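Local coordinates for acetaldehyde dehydrogenase (Acetylating) (Geobacillus thermoglucosidasius, PDB 5J78), which catalyses the NAD- and coenzyme A-dependent interconversion of acetaldehyde and acetyl-CoA, as an acetylating member of the aldehyde dehydrogenase family, at residues G242-Y247 and G393-I398; I248-N253 and D282-E287; N253-V258 and V290-Q295; V347-E352 and F370-G375; H399-K404 and V419-T424. All coordinates share one frame; numbering follows the deposited sequence.

Contact 1. Residues G242-Y247 and G393-I398; sequences GNVPVY and GHTVGI. With ACT (acetate ion), chain E.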
# COMPACT_ATOMS: atom_id res chain seq x y z
N GLY A 242 -26.49 12.06 3.72
CA GLY A 242 -27.51 13.06 3.45
C GLY A 242 -27.21 14.39 4.12
O GLY A 242 -26.45 14.46 5.08
N ASN A 243 -27.80 15.45 3.59
CA ASN A 243 -27.83 16.73 4.28
C ASN A 243 -29.01 17.47 3.72
O ASN A 243 -28.85 18.46 3.02
CB ASN A 243 -26.55 17.53 4.10
CG ASN A 243 -26.54 18.78 4.98
OD1 ASN A 243 -27.17 18.79 6.02
ND2 ASN A 243 -25.82 19.82 4.57
N VAL A 244 -30.19 16.95 4.03
CA VAL A 244 -31.39 17.22 3.25
C VAL A 244 -32.00 18.61 3.48
O VAL A 244 -32.43 18.92 4.59
CB VAL A 244 -32.46 16.19 3.55
CG1 VAL A 244 -33.76 16.50 2.77
CG2 VAL A 244 -31.95 14.79 3.23
N PRO A 245 -32.04 19.43 2.41
CA PRO A 245 -32.72 20.72 2.49
C PRO A 245 -34.16 20.59 2.08
O PRO A 245 -34.45 19.84 1.14
CB PRO A 245 -31.93 21.58 1.50
CG PRO A 245 -31.54 20.59 0.42
CD PRO A 245 -31.27 19.29 1.15
N VAL A 246 -35.07 21.29 2.77
CA VAL A 246 -36.48 21.23 2.44
C VAL A 246 -37.03 22.64 2.27
O VAL A 246 -36.87 23.50 3.15
CB VAL A 246 -37.29 20.47 3.52
CG1 VAL A 246 -38.78 20.42 3.16
CG2 VAL A 246 -36.77 19.07 3.65
N TYR A 247 -37.66 22.86 1.12
CA TYR A 247 -38.23 24.17 0.74
C TYR A 247 -39.71 24.22 1.09
O TYR A 247 -40.47 23.36 0.65
CB TYR A 247 -38.03 24.40 -0.76
CG TYR A 247 -38.59 25.68 -1.35
CD1 TYR A 247 -38.53 26.89 -0.65
CD2 TYR A 247 -39.15 25.69 -2.63
CE1 TYR A 247 -39.05 28.07 -1.20
CE2 TYR A 247 -39.65 26.86 -3.19
CZ TYR A 247 -39.60 28.04 -2.47
OH TYR A 247 -40.09 29.20 -3.03
N GLY A 393 -26.53 13.83 -4.14
CA GLY A 393 -27.10 12.60 -4.67
C GLY A 393 -28.12 11.96 -3.75
O GLY A 393 -28.75 11.00 -4.15
N HIS A 394 -28.31 12.49 -2.54
CA HIS A 394 -29.14 11.76 -1.58
C HIS A 394 -30.62 12.12 -1.70
O HIS A 394 -31.33 11.51 -2.51
CB HIS A 394 -28.61 11.98 -0.17
CG HIS A 394 -29.04 10.93 0.79
ND1 HIS A 394 -30.36 10.73 1.14
CD2 HIS A 394 -28.33 9.98 1.46
CE1 HIS A 394 -30.44 9.73 2.00
NE2 HIS A 394 -29.23 9.26 2.21
N THR A 395 -31.08 13.12 -0.92
CA THR A 395 -32.50 13.46 -0.85
C THR A 395 -32.71 14.96 -0.71
O THR A 395 -31.93 15.64 -0.06
CB THR A 395 -33.16 12.75 0.32
OG1 THR A 395 -32.89 11.36 0.24
CG2 THR A 395 -34.67 12.94 0.32
N VAL A 396 -33.75 15.47 -1.37
CA VAL A 396 -34.28 16.80 -1.09
C VAL A 396 -35.79 16.74 -0.87
O VAL A 396 -36.44 15.75 -1.21
CB VAL A 396 -34.00 17.81 -2.24
CG1 VAL A 396 -32.51 18.09 -2.38
CG2 VAL A 396 -34.56 17.32 -3.54
N GLY A 397 -36.34 17.82 -0.31
CA GLY A 397 -37.77 17.95 -0.14
C GLY A 397 -38.32 19.31 -0.54
O GLY A 397 -37.59 20.32 -0.56
N ILE A 398 -39.60 19.33 -0.87
CA ILE A 398 -40.32 20.59 -1.07
C ILE A 398 -41.78 20.42 -0.64
O ILE A 398 -42.38 19.38 -0.90
CB ILE A 398 -40.26 21.06 -2.56
CG1 ILE A 398 -41.19 22.25 -2.78
CG2 ILE A 398 -40.64 19.91 -3.51
CD1 ILE A 398 -41.03 22.93 -4.15
C ACT E . -31.11 6.33 4.58
O ACT E . -30.10 6.52 3.87
OXT ACT E . -31.82 7.34 4.79
CH3 ACT E . -31.43 4.97 5.13
O HOH W 1 -29.18 15.21 0.89
O HOH W 2 -35.16 21.15 -1.31
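Val-246 pairs with Gly-397 and Tyr-247 with Ile-398 where strands 244-248 and 395-399 run parallel, neighbours in the seven-stranded parallel sheet of this aldehyde dehydrogenase fold. Gly-397 supplies both halves of the ladder: its N gives to Pro-245 O at 3.1 Å and its O accepts from Tyr-247 N at 3.0 Å, both bonds nearly straight. A water donates to Pro-245 O and Gly-397 O together, giving each carbonyl a second donor.

Beside this ladder, Tyr-247 and Ile-398 both place CG or CG1 anti to the backbone N (chi1 178° and 172°), which sends the two chains the same way, with Ile-398 CD1 3.7 Å from Tyr-247 CD2. Val-396 CG1 meets the proline ring, 3.9 Å from Pro-245 CG, while Val-244 CG2 rests on Thr-395 CB at 3.8 Å.

Toward their beginnings the strands part, and a second water spans the gap, accepting from Asn-243 N and donating to Thr-395 O. Beyond it Gly-242 CA sits over one face of the His-394 ring, 4.0 Å from its centroid, in a CH-pi contact. The ring's rotation is held by a 2.8 Å hydrogen bond between His-394 ND1 and Thr-395 OG1; its NE2 gives a weak bond to an acetate, probably from the crystallisation liquor.

Helix 376-388 covers Pro-245, Tyr-247 and Val-396, and its Leu-386 O, with Ser-360 O, holds Asn-243 ND2. Gly-242 N bonds to a sulfinate oxygen, OD1, of the oxidised cysteine at position 273.

Contact 2. Residues I248-N253 and D282-E287; sequences IHESAN and DESIKE
At the end of strand 276-282, Asp-282 N gives Ile-248 O a weak hydrogen bond of 3.3 Å, after which the chain beyond Ile-248 folds into a type I beta turn from His-249 to Ala-252. The Asp-282 carboxylate reaches into this turn. Its OD2 accepts from Glu-250 N at 2.8 Å, on the anti side and 26° out of the carboxylate plane, and from a water at 2.6 Å; His-249 CD2 also lies against it. OD1 is taken by Tyr-247 OH. With an alanine in place of this aspartate, Glu-250 N and the tyrosine hydroxyl would probably lose their acceptor and the turn would be freer to shift.

Glu-250 begins with CG wedged between its backbone N and carbonyl carbon (chi1 83°), then extends until OE2 receives Ser-284 OG at 3.2 Å. That OE2 stands 4.2 Å from Asp-282 OD2, a closeness that may raise the proton affinity of either acid. Beside these polar groups, Ile-285 CD1 meets Ile-248 CG2 at 3.8 Å.

Ile-285 is the N-cap residue of helix 286-295 and also touches Ile-254 of helix 254-265, while Glu-283 bonds through its backbone to Val-373 of strand 367-373.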
# COMPACT_ATOMS: atom_id res chain seq x y z
N ILE A 248 -40.11 25.20 1.90
CA ILE A 248 -41.54 25.45 2.12
C ILE A 248 -41.90 26.69 1.31
O ILE A 248 -41.51 27.81 1.65
CB ILE A 248 -41.92 25.65 3.61
CG1 ILE A 248 -41.38 24.51 4.47
CG2 ILE A 248 -43.46 25.74 3.76
CD1 ILE A 248 -41.59 24.68 5.98
N HIS A 249 -42.62 26.46 0.22
CA HIS A 249 -43.05 27.53 -0.68
C HIS A 249 -44.32 28.19 -0.13
O HIS A 249 -45.10 27.54 0.57
CB HIS A 249 -43.29 26.93 -2.07
CG HIS A 249 -43.88 27.87 -3.06
ND1 HIS A 249 -45.17 27.75 -3.52
CD2 HIS A 249 -43.35 28.93 -3.71
CE1 HIS A 249 -45.42 28.70 -4.39
NE2 HIS A 249 -44.33 29.43 -4.53
N GLU A 250 -44.53 29.46 -0.46
CA GLU A 250 -45.67 30.22 0.06
C GLU A 250 -47.01 29.54 -0.20
O GLU A 250 -47.99 29.80 0.50
CB GLU A 250 -45.68 31.64 -0.53
CG GLU A 250 -46.31 31.75 -1.90
CD GLU A 250 -46.03 33.08 -2.59
OE1 GLU A 250 -46.71 33.39 -3.59
OE2 GLU A 250 -45.14 33.83 -2.12
N SER A 251 -47.05 28.67 -1.20
CA SER A 251 -48.29 27.96 -1.54
C SER A 251 -48.59 26.78 -0.63
O SER A 251 -49.63 26.13 -0.78
CB SER A 251 -48.23 27.47 -2.99
OG SER A 251 -47.19 26.52 -3.17
N ALA A 252 -47.70 26.48 0.32
CA ALA A 252 -47.86 25.28 1.17
C ALA A 252 -49.00 25.37 2.18
O ALA A 252 -49.22 26.42 2.78
CB ALA A 252 -46.57 25.01 1.92
N ASN A 253 -49.69 24.25 2.37
CA ASN A 253 -50.47 24.01 3.59
C ASN A 253 -49.52 23.96 4.81
O ASN A 253 -48.92 22.92 5.08
CB ASN A 253 -51.27 22.70 3.46
CG ASN A 253 -52.19 22.43 4.65
OD1 ASN A 253 -51.95 22.88 5.78
ND2 ASN A 253 -53.26 21.66 4.40
N ASP A 282 -40.10 30.69 2.45
CA ASP A 282 -40.46 31.92 1.75
C ASP A 282 -40.74 32.98 2.81
O ASP A 282 -41.43 32.72 3.79
CB ASP A 282 -41.70 31.71 0.85
CG ASP A 282 -41.35 31.30 -0.57
OD1 ASP A 282 -40.17 31.38 -0.97
OD2 ASP A 282 -42.29 30.91 -1.29
N GLU A 283 -40.16 34.15 2.63
CA GLU A 283 -40.28 35.22 3.60
C GLU A 283 -41.74 35.52 3.85
O GLU A 283 -42.15 35.72 4.99
CB GLU A 283 -39.55 36.47 3.11
CG GLU A 283 -39.16 37.41 4.23
CD GLU A 283 -38.49 38.67 3.73
OE1 GLU A 283 -38.74 39.05 2.57
OE2 GLU A 283 -37.71 39.28 4.50
N SER A 284 -42.53 35.49 2.79
CA SER A 284 -43.93 35.84 2.88
C SER A 284 -44.73 34.99 3.87
O SER A 284 -45.82 35.41 4.27
CB SER A 284 -44.57 35.73 1.49
OG SER A 284 -44.42 34.43 0.97
N ILE A 285 -44.22 33.82 4.26
CA ILE A 285 -44.94 32.95 5.21
C ILE A 285 -44.06 32.58 6.40
O ILE A 285 -44.40 31.70 7.18
CB ILE A 285 -45.45 31.66 4.54
CG1 ILE A 285 -44.28 30.86 3.92
CG2 ILE A 285 -46.51 31.99 3.50
CD1 ILE A 285 -44.55 29.37 3.77
N LYS A 286 -42.93 33.26 6.53
CA LYS A 286 -42.00 33.02 7.61
C LYS A 286 -42.69 33.02 8.99
O LYS A 286 -42.68 32.01 9.71
CB LYS A 286 -40.90 34.08 7.56
CG LYS A 286 -39.90 34.03 8.71
CD LYS A 286 -40.14 35.17 9.69
CE LYS A 286 -38.88 35.51 10.50
NZ LYS A 286 -38.60 34.53 11.58
N GLU A 287 -43.33 34.13 9.34
CA GLU A 287 -43.92 34.29 10.66
C GLU A 287 -44.96 33.20 10.95
O GLU A 287 -45.01 32.69 12.07
CB GLU A 287 -44.54 35.69 10.81
CG GLU A 287 -45.42 35.84 12.04
CD GLU A 287 -45.83 37.29 12.31
OE1 GLU A 287 -45.40 38.21 11.58
OE2 GLU A 287 -46.59 37.50 13.28
O HOH W 3 -42.37 32.36 -3.50

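Contact 3. Residues N253-V258 and V290-Q295; sequences NIAKAV and VAELKQ
Glu-292 lies across the N-terminal turns of helix 254-265 and touches Ile-254, Ala-255 and Val-258, using mostly its aliphatic part. Its CB meets the gamma branch of Ile-254, 4.0 Å from CG2. CG leaves anti to the backbone N (chi1 -169°), directed at the other helix, and settles 3.8 Å from Ala-255 CA and 3.9 Å from Val-258 CG2. A bend at the next bond (chi2 66°) turns CD alongside Ala-255, 4.0 Å from its CB, and both carboxylate oxygens end near that same methyl. OE2 has its polar partner in Gln-296 NE2, which also reaches Ala-255 O, so one amide ties the acid to the facing backbone.

Nearer the sheet the contact is wholly apolar. Val-258 CG1 meets Leu-293 CD2 at 3.8 Å, the branches crossing, and Leu-293 continues inward onto Ala-298, Phe-300 and Phe-370 of the sheet. No hydrogen bond joins the two segments directly.

The first turn of helix 254-265 is capped by Asn-253, whose OD1 accepts from Lys-256 N at 3.3 Å, the donor standing well above the amide plane. Lys-256 points away from this contact and forms a salt bridge with Glu-472 of a second subunit.

The local axes come within 9.6 Å and cross at -51°, with Ala-255 and the branched Val-258 receiving the glutamate. Helix 254-265 follows strand 244-248, and helix 286-295 follows strand 276-282; two such helices side by side on a parallel sheet give the layered alpha/beta packing of the aldehyde dehydrogenase fold.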
# COMPACT_ATOMS: atom_id res chain seq x y z
N ASN A 253 -49.69 24.25 2.37
CA ASN A 253 -50.47 24.01 3.59
C ASN A 253 -49.52 23.96 4.81
O ASN A 253 -48.92 22.92 5.08
CB ASN A 253 -51.27 22.70 3.46
CG ASN A 253 -52.19 22.43 4.65
OD1 ASN A 253 -51.95 22.88 5.78
ND2 ASN A 253 -53.26 21.66 4.40
N ILE A 254 -49.38 25.08 5.52
CA ILE A 254 -48.29 25.24 6.50
C ILE A 254 -48.41 24.30 7.70
O ILE A 254 -47.43 23.70 8.14
CB ILE A 254 -48.21 26.70 6.99
CG1 ILE A 254 -47.80 27.60 5.82
CG2 ILE A 254 -47.21 26.84 8.16
CD1 ILE A 254 -47.87 29.08 6.10
N ALA A 255 -49.62 24.13 8.21
CA ALA A 255 -49.83 23.25 9.35
C ALA A 255 -49.48 21.80 9.01
O ALA A 255 -48.84 21.09 9.80
CB ALA A 255 -51.25 23.35 9.81
N LYS A 256 -49.91 21.35 7.84
CA LYS A 256 -49.66 19.97 7.41
C LYS A 256 -48.17 19.75 7.10
O LYS A 256 -47.59 18.69 7.40
CB LYS A 256 -50.54 19.67 6.18
CG LYS A 256 -50.40 18.28 5.60
CD LYS A 256 -50.95 17.23 6.54
CE LYS A 256 -50.73 15.83 5.99
NZ LYS A 256 -50.22 14.92 7.06
N ALA A 257 -47.54 20.76 6.52
CA ALA A 257 -46.14 20.69 6.16
C ALA A 257 -45.27 20.55 7.40
O ALA A 257 -44.40 19.68 7.47
CB ALA A 257 -45.74 21.91 5.37
N VAL A 258 -45.53 21.40 8.39
CA VAL A 258 -44.79 21.39 9.64
C VAL A 258 -44.95 20.06 10.35
O VAL A 258 -43.98 19.52 10.90
CB VAL A 258 -45.24 22.53 10.59
CG1 VAL A 258 -44.67 22.34 12.01
CG2 VAL A 258 -44.81 23.84 10.05
N VAL A 290 -42.88 29.83 11.56
CA VAL A 290 -42.25 29.87 12.88
C VAL A 290 -43.28 29.60 13.99
O VAL A 290 -43.04 28.82 14.92
CB VAL A 290 -41.57 31.24 13.12
CG1 VAL A 290 -41.24 31.46 14.61
CG2 VAL A 290 -40.30 31.36 12.29
N ALA A 291 -44.44 30.23 13.87
CA ALA A 291 -45.45 30.13 14.90
C ALA A 291 -46.02 28.72 14.90
O ALA A 291 -46.24 28.12 15.96
CB ALA A 291 -46.55 31.18 14.68
N GLU A 292 -46.23 28.16 13.71
CA GLU A 292 -46.74 26.81 13.61
C GLU A 292 -45.72 25.78 14.15
O GLU A 292 -46.10 24.80 14.80
CB GLU A 292 -47.11 26.50 12.16
CG GLU A 292 -47.89 25.21 11.99
CD GLU A 292 -49.27 25.29 12.63
OE1 GLU A 292 -50.01 26.24 12.32
OE2 GLU A 292 -49.61 24.39 13.43
N LEU A 293 -44.44 26.02 13.91
CA LEU A 293 -43.38 25.15 14.43
C LEU A 293 -43.36 25.21 15.97
O LEU A 293 -43.29 24.18 16.66
CB LEU A 293 -42.00 25.54 13.88
CG LEU A 293 -41.59 24.99 12.50
CD1 LEU A 293 -40.49 25.86 11.87
CD2 LEU A 293 -41.12 23.53 12.60
N LYS A 294 -43.41 26.43 16.51
CA LYS A 294 -43.48 26.59 17.96
C LYS A 294 -44.69 25.86 18.52
O LYS A 294 -44.58 25.14 19.52
CB LYS A 294 -43.51 28.08 18.34
CG LYS A 294 -42.13 28.75 18.28
CD LYS A 294 -42.20 30.20 18.71
CE LYS A 294 -40.84 30.82 18.81
NZ LYS A 294 -40.96 32.29 19.03
N GLN A 295 -45.84 26.02 17.87
CA GLN A 295 -47.07 25.40 18.34
C GLN A 295 -46.97 23.89 18.37
O GLN A 295 -47.63 23.24 19.18
CB GLN A 295 -48.25 25.83 17.46
CG GLN A 295 -49.61 25.48 18.04
CD GLN A 295 -50.01 26.35 19.23
OE1 GLN A 295 -49.70 27.56 19.28
NE2 GLN A 295 -50.68 25.75 20.20

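Contact 4. Residues V347-E352 and F370-G375; sequences VAEETE and FYIVKG. Unlike the reference sequence in segment 370-375: Ile-372 (reference Thr).
Phe-370 is gripped by its backbone between Ala-348 and Glu-350: its N gives to Ala-348 O at 2.9 Å and its O accepts from Glu-350 N, also at 2.9 Å, the two bonds of a parallel bridge centred on Glu-349. Beside this ladder Val-347 CG1 presses on Phe-370 CB at 3.7 Å.

Tyr-371 makes the other close part. Its CG lies anti to the carbonyl carbon (chi1 -66°), which brings the end of the ring over to Glu-350, whose CB sits over one face, 4.3 Å from the centroid, in a CH-pi contact. Thr-351 and Glu-352 pass the edge of the ring, and OH donates to Glu-352 O at 2.7 Å, tying the loop after strand 345-349 back to strand 367-373.

The solvent side is looser. Glu-349 stretches out past Ile-372, a position that is threonine in the reference sequence, and its OE2 comes only to 4.1 Å from Ile-372 CG1; its OE1 has a long, weak ion pair with Lys-286.

Phe-370 packs on helix 286-295 and Tyr-371 on helix 376-388: these are two neighbouring inner strands of a parallel sheet with helices on both faces, as in the aldehyde dehydrogenase fold.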
# COMPACT_ATOMS: atom_id res chain seq x y z
N VAL A 347 -34.56 24.47 16.83
CA VAL A 347 -34.45 25.17 15.56
C VAL A 347 -33.54 26.39 15.72
O VAL A 347 -33.54 27.04 16.77
CB VAL A 347 -35.82 25.61 15.03
CG1 VAL A 347 -35.66 26.35 13.69
CG2 VAL A 347 -36.76 24.43 14.90
N ALA A 348 -32.78 26.69 14.67
CA ALA A 348 -31.82 27.79 14.70
C ALA A 348 -31.82 28.52 13.37
O ALA A 348 -31.46 27.95 12.33
CB ALA A 348 -30.41 27.29 15.01
N GLU A 349 -32.20 29.79 13.43
CA GLU A 349 -32.22 30.64 12.26
C GLU A 349 -30.79 30.85 11.80
O GLU A 349 -29.91 31.06 12.62
CB GLU A 349 -32.92 31.96 12.56
CG GLU A 349 -33.18 32.83 11.35
CD GLU A 349 -34.17 33.94 11.64
OE1 GLU A 349 -35.05 33.75 12.51
OE2 GLU A 349 -34.08 35.00 10.99
N GLU A 350 -30.56 30.73 10.50
CA GLU A 350 -29.21 30.73 9.98
C GLU A 350 -29.20 31.41 8.63
O GLU A 350 -30.25 31.48 7.97
CB GLU A 350 -28.69 29.29 9.88
CG GLU A 350 -27.17 29.14 9.92
CD GLU A 350 -26.55 29.45 11.29
OE1 GLU A 350 -27.29 29.84 12.24
OE2 GLU A 350 -25.32 29.31 11.42
N THR A 351 -28.04 31.92 8.23
CA THR A 351 -27.89 32.54 6.90
C THR A 351 -26.71 31.96 6.12
O THR A 351 -26.71 32.01 4.89
CB THR A 351 -27.71 34.07 7.01
OG1 THR A 351 -26.48 34.36 7.70
CG2 THR A 351 -28.89 34.70 7.75
N GLU A 352 -25.72 31.41 6.82
CA GLU A 352 -24.51 30.86 6.19
C GLU A 352 -24.51 29.33 6.03
O GLU A 352 -25.16 28.60 6.78
CB GLU A 352 -23.28 31.29 6.99
CG GLU A 352 -23.00 32.79 6.97
CD GLU A 352 -23.11 33.40 5.58
OE1 GLU A 352 -22.30 33.04 4.70
OE2 GLU A 352 -24.03 34.22 5.38
N PHE A 370 -32.79 26.93 9.96
CA PHE A 370 -33.94 27.65 9.42
C PHE A 370 -33.48 28.83 8.57
O PHE A 370 -32.95 29.81 9.09
CB PHE A 370 -34.83 28.15 10.57
CG PHE A 370 -36.16 28.70 10.13
CD1 PHE A 370 -36.30 30.03 9.75
CD2 PHE A 370 -37.28 27.89 10.11
CE1 PHE A 370 -37.53 30.52 9.36
CE2 PHE A 370 -38.51 28.39 9.71
CZ PHE A 370 -38.64 29.70 9.35
N TYR A 371 -33.70 28.74 7.26
CA TYR A 371 -33.25 29.77 6.32
C TYR A 371 -34.44 30.46 5.71
O TYR A 371 -35.40 29.81 5.27
CB TYR A 371 -32.39 29.19 5.19
CG TYR A 371 -31.05 28.62 5.60
CD1 TYR A 371 -30.94 27.31 6.06
CD2 TYR A 371 -29.89 29.38 5.50
CE1 TYR A 371 -29.70 26.78 6.42
CE2 TYR A 371 -28.66 28.86 5.85
CZ TYR A 371 -28.57 27.55 6.31
OH TYR A 371 -27.35 27.03 6.68
N ILE A 372 -34.36 31.79 5.68
CA ILE A 372 -35.34 32.64 5.03
C ILE A 372 -34.93 32.91 3.59
O ILE A 372 -33.78 33.26 3.33
CB ILE A 372 -35.49 34.03 5.72
CG1 ILE A 372 -35.22 33.95 7.23
CG2 ILE A 372 -36.87 34.63 5.43
CD1 ILE A 372 -36.24 33.22 7.97
N VAL A 373 -35.86 32.77 2.65
CA VAL A 373 -35.54 33.01 1.25
C VAL A 373 -36.64 33.84 0.64
O VAL A 373 -37.76 33.83 1.13
CB VAL A 373 -35.36 31.70 0.45
CG1 VAL A 373 -34.34 30.81 1.13
CG2 VAL A 373 -36.70 30.97 0.27
N LYS A 374 -36.32 34.56 -0.43
CA LYS A 374 -37.29 35.45 -1.07
C LYS A 374 -38.22 34.68 -1.99
O LYS A 374 -39.43 34.94 -2.02
CB LYS A 374 -36.57 36.56 -1.84
CG LYS A 374 -36.21 37.79 -1.01
CD LYS A 374 -34.73 37.82 -0.62
CE LYS A 374 -33.81 37.92 -1.84
NZ LYS A 374 -32.47 38.50 -1.52
N GLY A 375 -37.66 33.71 -2.71
CA GLY A 375 -38.46 32.84 -3.55
C GLY A 375 -37.76 31.54 -3.91
O GLY A 375 -36.73 31.18 -3.32

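Contact 5. Residues H399-K404 and V419-T424; sequences HAEDEK and VVNAGT
Asn-421 OD1 is gripped by Ala-400 N at 2.9 Å, in the carbonyl plane and on a lone pair, and more weakly by a water at 3.1 Å. The same amide returns a bond from ND2 to Ala-400 O, also 2.9 Å and only 2° out of the amide plane, reading one residue much as a strand would. This clasp joins the start of the connection to the end of the second strand in the beta-alpha-beta unit of strand 395-399, helix 403-410 and strand 415-420. Asn-421 itself has a left-handed backbone where the strand ends, and its CG, anti to the carbonyl carbon (chi1 -69°), swings toward Ala-400. With a leucine in its place, Ala-400 N and O would probably lose both partners, leaving the start of the crossover less firmly tied.

Val-419 and Val-420 pair with a strand of a second subunit, carrying the sheet across the interface.

The His-399 ring and the Asn-421 amide lie alongside and point opposite ways, their planes 33° apart. The water already bonded to Asn-421 OD1 also meets His-399 ND1; another lies 2.8 Å from His-399 NE2 and donates to Ala-422 O at 2.7 Å.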
# COMPACT_ATOMS: atom_id res chain seq x y z
N HIS A 399 -42.31 21.46 0.02
CA HIS A 399 -43.74 21.52 0.35
C HIS A 399 -44.41 22.65 -0.41
O HIS A 399 -44.02 23.81 -0.28
CB HIS A 399 -43.94 21.71 1.85
CG HIS A 399 -43.51 20.53 2.65
ND1 HIS A 399 -44.35 19.47 2.92
CD2 HIS A 399 -42.31 20.21 3.20
CE1 HIS A 399 -43.69 18.56 3.62
NE2 HIS A 399 -42.46 18.99 3.80
N ALA A 400 -45.44 22.31 -1.18
CA ALA A 400 -46.02 23.27 -2.11
C ALA A 400 -47.30 22.74 -2.73
O ALA A 400 -47.47 21.54 -2.84
CB ALA A 400 -45.00 23.62 -3.20
N GLU A 401 -48.22 23.63 -3.10
CA GLU A 401 -49.42 23.22 -3.83
C GLU A 401 -49.42 23.76 -5.26
O GLU A 401 -50.26 23.39 -6.08
CB GLU A 401 -50.67 23.68 -3.08
CG GLU A 401 -50.81 23.05 -1.69
CD GLU A 401 -50.88 21.52 -1.73
OE1 GLU A 401 -51.29 20.96 -2.77
OE2 GLU A 401 -50.52 20.88 -0.71
N ASP A 402 -48.45 24.61 -5.56
CA ASP A 402 -48.28 25.17 -6.89
C ASP A 402 -47.48 24.19 -7.74
O ASP A 402 -46.26 24.09 -7.60
CB ASP A 402 -47.57 26.53 -6.79
CG ASP A 402 -47.54 27.28 -8.11
OD1 ASP A 402 -47.52 26.64 -9.18
OD2 ASP A 402 -47.52 28.53 -8.07
N GLU A 403 -48.18 23.45 -8.61
CA GLU A 403 -47.57 22.43 -9.46
C GLU A 403 -46.43 22.92 -10.35
O GLU A 403 -45.47 22.19 -10.59
CB GLU A 403 -48.65 21.80 -10.34
CG GLU A 403 -48.12 20.80 -11.41
CD GLU A 403 -47.43 19.59 -10.80
OE1 GLU A 403 -47.72 19.25 -9.63
OE2 GLU A 403 -46.61 18.97 -11.49
N LYS A 404 -46.53 24.16 -10.84
CA LYS A 404 -45.52 24.66 -11.77
C LYS A 404 -44.25 25.00 -11.02
O LYS A 404 -43.15 24.82 -11.54
CB LYS A 404 -46.04 25.89 -12.54
CG LYS A 404 -47.15 25.55 -13.56
CD LYS A 404 -46.72 24.50 -14.62
CE LYS A 404 -47.91 23.97 -15.44
NZ LYS A 404 -47.94 22.48 -15.46
N VAL A 419 -38.46 14.48 -2.80
CA VAL A 419 -39.69 14.18 -2.06
C VAL A 419 -40.63 15.39 -2.06
O VAL A 419 -40.23 16.47 -1.66
CB VAL A 419 -39.38 13.74 -0.60
CG1 VAL A 419 -40.65 13.44 0.18
CG2 VAL A 419 -38.49 12.50 -0.59
N VAL A 420 -41.87 15.20 -2.51
CA VAL A 420 -42.85 16.27 -2.56
C VAL A 420 -43.97 16.02 -1.55
O VAL A 420 -44.63 14.96 -1.56
CB VAL A 420 -43.47 16.43 -3.98
CG1 VAL A 420 -44.39 17.65 -4.03
CG2 VAL A 420 -42.36 16.58 -5.01
N ASN A 421 -44.18 17.00 -0.68
CA ASN A 421 -45.28 16.98 0.28
C ASN A 421 -45.32 15.70 1.09
O ASN A 421 -46.34 15.00 1.14
CB ASN A 421 -46.62 17.18 -0.44
CG ASN A 421 -46.77 18.59 -1.01
OD1 ASN A 421 -46.13 19.53 -0.54
ND2 ASN A 421 -47.61 18.74 -2.03
N ALA A 422 -44.17 15.39 1.69
CA ALA A 422 -44.04 14.29 2.63
C ALA A 422 -42.82 14.52 3.50
O ALA A 422 -41.99 15.39 3.21
CB ALA A 422 -43.94 12.94 1.89
N GLY A 423 -42.72 13.77 4.58
CA GLY A 423 -41.53 13.87 5.41
C GLY A 423 -40.41 13.19 4.65
O GLY A 423 -40.63 12.16 4.00
N THR A 424 -39.21 13.75 4.70
CA THR A 424 -38.16 13.23 3.86
C THR A 424 -37.60 11.93 4.41
O THR A 424 -37.12 11.09 3.64
CB THR A 424 -37.05 14.26 3.66
OG1 THR A 424 -36.54 14.69 4.93
CG2 THR A 424 -37.59 15.46 2.88
O HOH W 4 -40.36 17.20 4.41
O HOH W 5 -47.21 19.71 2.41

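Contacts 1, 4 and 5 all belong to one parallel sheet. Contact 1 is wholly buried, and a ladder and apolar chains dominate it; contact 4 lies toward one side and frays into glutamates at the surface; contact 5, at the other side, replaces ladder bonds with a side-chain amide and waters near the subunit interface. Contacts 2 and 3 share Asn-253 and helix 286-295, but the first is a polar knot at strand ends and the second aliphatic helix packing. Links are direct: Val-396 O of contact 1 pairs with Val-419 N of contact 5, Ser-251 OG of contact 2 takes Glu-401 N of contact 5, and Phe-370 of contact 4 packs against Leu-293 of contact 3.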